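Local coordinates for type II secretion ATPase XpsE (Xanthomonas campestris, PDB 2D28), which belongs to the GspE family of cytoplasmic secretion ATPases and is represented by its N-terminal domain, a region outside the ATPase core, at residues A[13-17]-A[18-22]. The protein carries 1 engineered substitution. Residues are numbered along the deposited sequence; the frame is centred on the assembly and turned at random.
Sequences ALLER and RRLKD
Leu14 and Arg19 meet where helix 6-16 ends, in a worked example of the Schellman motif, the turn by which a helix is closed and its chain redirected. Arg18 takes a positive phi of 59°, and two backbone bonds then reach back into the last turn: Arg19 N donates to Leu14 O at 2.8 Å, and Arg18 N to Leu15 O at 2.9 Å, the latter from well above the carbonyl plane. A water donates to both Leu15 O and Leu20 O, tying the last turn to the outgoing chain.

The tight part is largely apolar. Leu14 CB rests against Leu20 CB at 3.8 Å, while Leu14 CD2 meets Arg19 CB at 3.7 Å, those two side chains crossing at about a right angle. Leu20 sets its CG anti to the backbone N (chi1 171°), 4.1 Å from Leu15 CD2, which also lies 3.8 Å from Asp22 CA. Arg17 and Arg19 run alongside each other, yet their guanidinium planes stand 78° apart; Arg17 CG lies over the centre of the Arg19 guanidinium, 3.6 Å above its plane.

The looser, solvent side belongs to Glu16, Arg18 and the outer end of Arg17, whose bends at chi2 and chi3 carry NH1 to a salt bridge with Glu16 OE2 at 3.0 Å.

Arg19 instead reaches helix 51-62, where NH1 hydrogen-bonds Thr57 OG1 and NH2 forms a salt bridge with Glu60 OE2. Leu14 packs on Leu40 and Leu20 on Leu43, both of helix 39-45, and Leu15 joins Leu20 against Leu25 of helix 22-27, so the turn knits helix 6-16 to three neighbouring helices.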
# COMPACT_ATOMS: atom_id res chain seq x y z
N ALA A 13 -7.37 4.03 14.34
CA ALA A 13 -6.58 2.99 14.89
C ALA A 13 -5.11 3.44 15.18
O ALA A 13 -4.52 3.00 16.15
CB ALA A 13 -6.58 1.76 13.99
N LEU A 14 -4.53 4.28 14.32
CA LEU A 14 -3.24 4.90 14.62
C LEU A 14 -3.23 5.65 15.99
O LEU A 14 -2.32 5.44 16.81
CB LEU A 14 -2.84 5.87 13.52
CG LEU A 14 -2.29 5.16 12.27
CD1 LEU A 14 -2.24 6.15 11.17
CD2 LEU A 14 -0.91 4.47 12.50
N LEU A 15 -4.25 6.43 16.22
CA LEU A 15 -4.39 7.15 17.51
C LEU A 15 -4.54 6.23 18.68
O LEU A 15 -3.80 6.33 19.64
CB LEU A 15 -5.57 8.08 17.49
CG LEU A 15 -5.39 9.27 16.57
CD1 LEU A 15 -6.82 9.79 16.45
CD2 LEU A 15 -4.49 10.35 17.15
N GLU A 16 -5.45 5.28 18.55
CA GLU A 16 -5.79 4.39 19.65
C GLU A 16 -4.61 3.50 20.01
O GLU A 16 -4.37 3.22 21.16
CB GLU A 16 -6.99 3.57 19.23
CG GLU A 16 -6.86 2.07 19.54
CD GLU A 16 -7.30 1.82 20.92
OE1 GLU A 16 -8.06 2.69 21.38
OE2 GLU A 16 -6.88 0.85 21.55
N ARG A 17 -3.85 3.09 19.01
CA ARG A 17 -2.61 2.30 19.23
C ARG A 17 -1.41 3.12 19.65
O ARG A 17 -0.29 2.58 19.89
CB ARG A 17 -2.29 1.49 17.98
CG ARG A 17 -3.33 0.43 17.62
CD ARG A 17 -3.24 -0.75 18.53
NE ARG A 17 -3.87 -0.46 19.80
CZ ARG A 17 -3.84 -1.26 20.86
NH1 ARG A 17 -4.49 -0.94 21.97
NH2 ARG A 17 -3.16 -2.41 20.80
N ARG A 18 -1.61 4.43 19.71
CA ARG A 18 -0.59 5.39 20.00
C ARG A 18 0.59 5.38 19.03
O ARG A 18 1.75 5.64 19.39
CB ARG A 18 -0.12 5.18 21.42
CG ARG A 18 -1.30 5.36 22.38
CD ARG A 18 -1.04 4.66 23.65
NE ARG A 18 0.09 5.28 24.29
CZ ARG A 18 1.05 4.64 24.97
NH1 ARG A 18 1.02 3.31 25.16
NH2 ARG A 18 2.04 5.35 25.50
N ARG A 19 0.28 5.11 17.78
CA ARG A 19 1.26 5.19 16.68
C ARG A 19 1.25 6.55 16.01
O ARG A 19 1.95 6.78 15.01
CB ARG A 19 0.91 4.12 15.65
CG ARG A 19 0.89 2.69 16.19
CD ARG A 19 0.31 1.63 15.25
NE ARG A 19 0.17 0.34 15.91
CZ ARG A 19 -0.65 -0.64 15.50
NH1 ARG A 19 -1.45 -0.48 14.50
NH2 ARG A 19 -0.71 -1.76 16.14
N LEU A 20 0.38 7.43 16.53
CA LEU A 20 0.16 8.79 16.02
C LEU A 20 -0.32 9.64 17.22
O LEU A 20 -1.22 9.22 17.95
CB LEU A 20 -0.93 8.80 14.95
CG LEU A 20 -1.44 10.19 14.45
CD1 LEU A 20 -0.35 10.89 13.71
CD2 LEU A 20 -2.64 10.02 13.53
N LYS A 21 0.26 10.82 17.38
CA LYS A 21 -0.14 11.75 18.45
C LYS A 21 -1.21 12.66 17.96
O LYS A 21 -1.18 13.14 16.81
CB LYS A 21 1.03 12.68 18.85
CG LYS A 21 2.32 12.02 19.15
CD LYS A 21 3.24 13.05 19.85
CE LYS A 21 4.71 12.86 19.54
NZ LYS A 21 5.38 14.19 19.30
N ASP A 22 -2.14 12.99 18.86
CA ASP A 22 -3.29 13.75 18.45
C ASP A 22 -2.88 15.16 18.09
O ASP A 22 -3.51 15.78 17.22
CB ASP A 22 -4.39 13.71 19.52
CG ASP A 22 -4.12 14.60 20.69
OD1 ASP A 22 -3.01 14.53 21.29
OD2 ASP A 22 -5.02 15.39 21.09
O HOH W 1 -2.28 8.31 20.38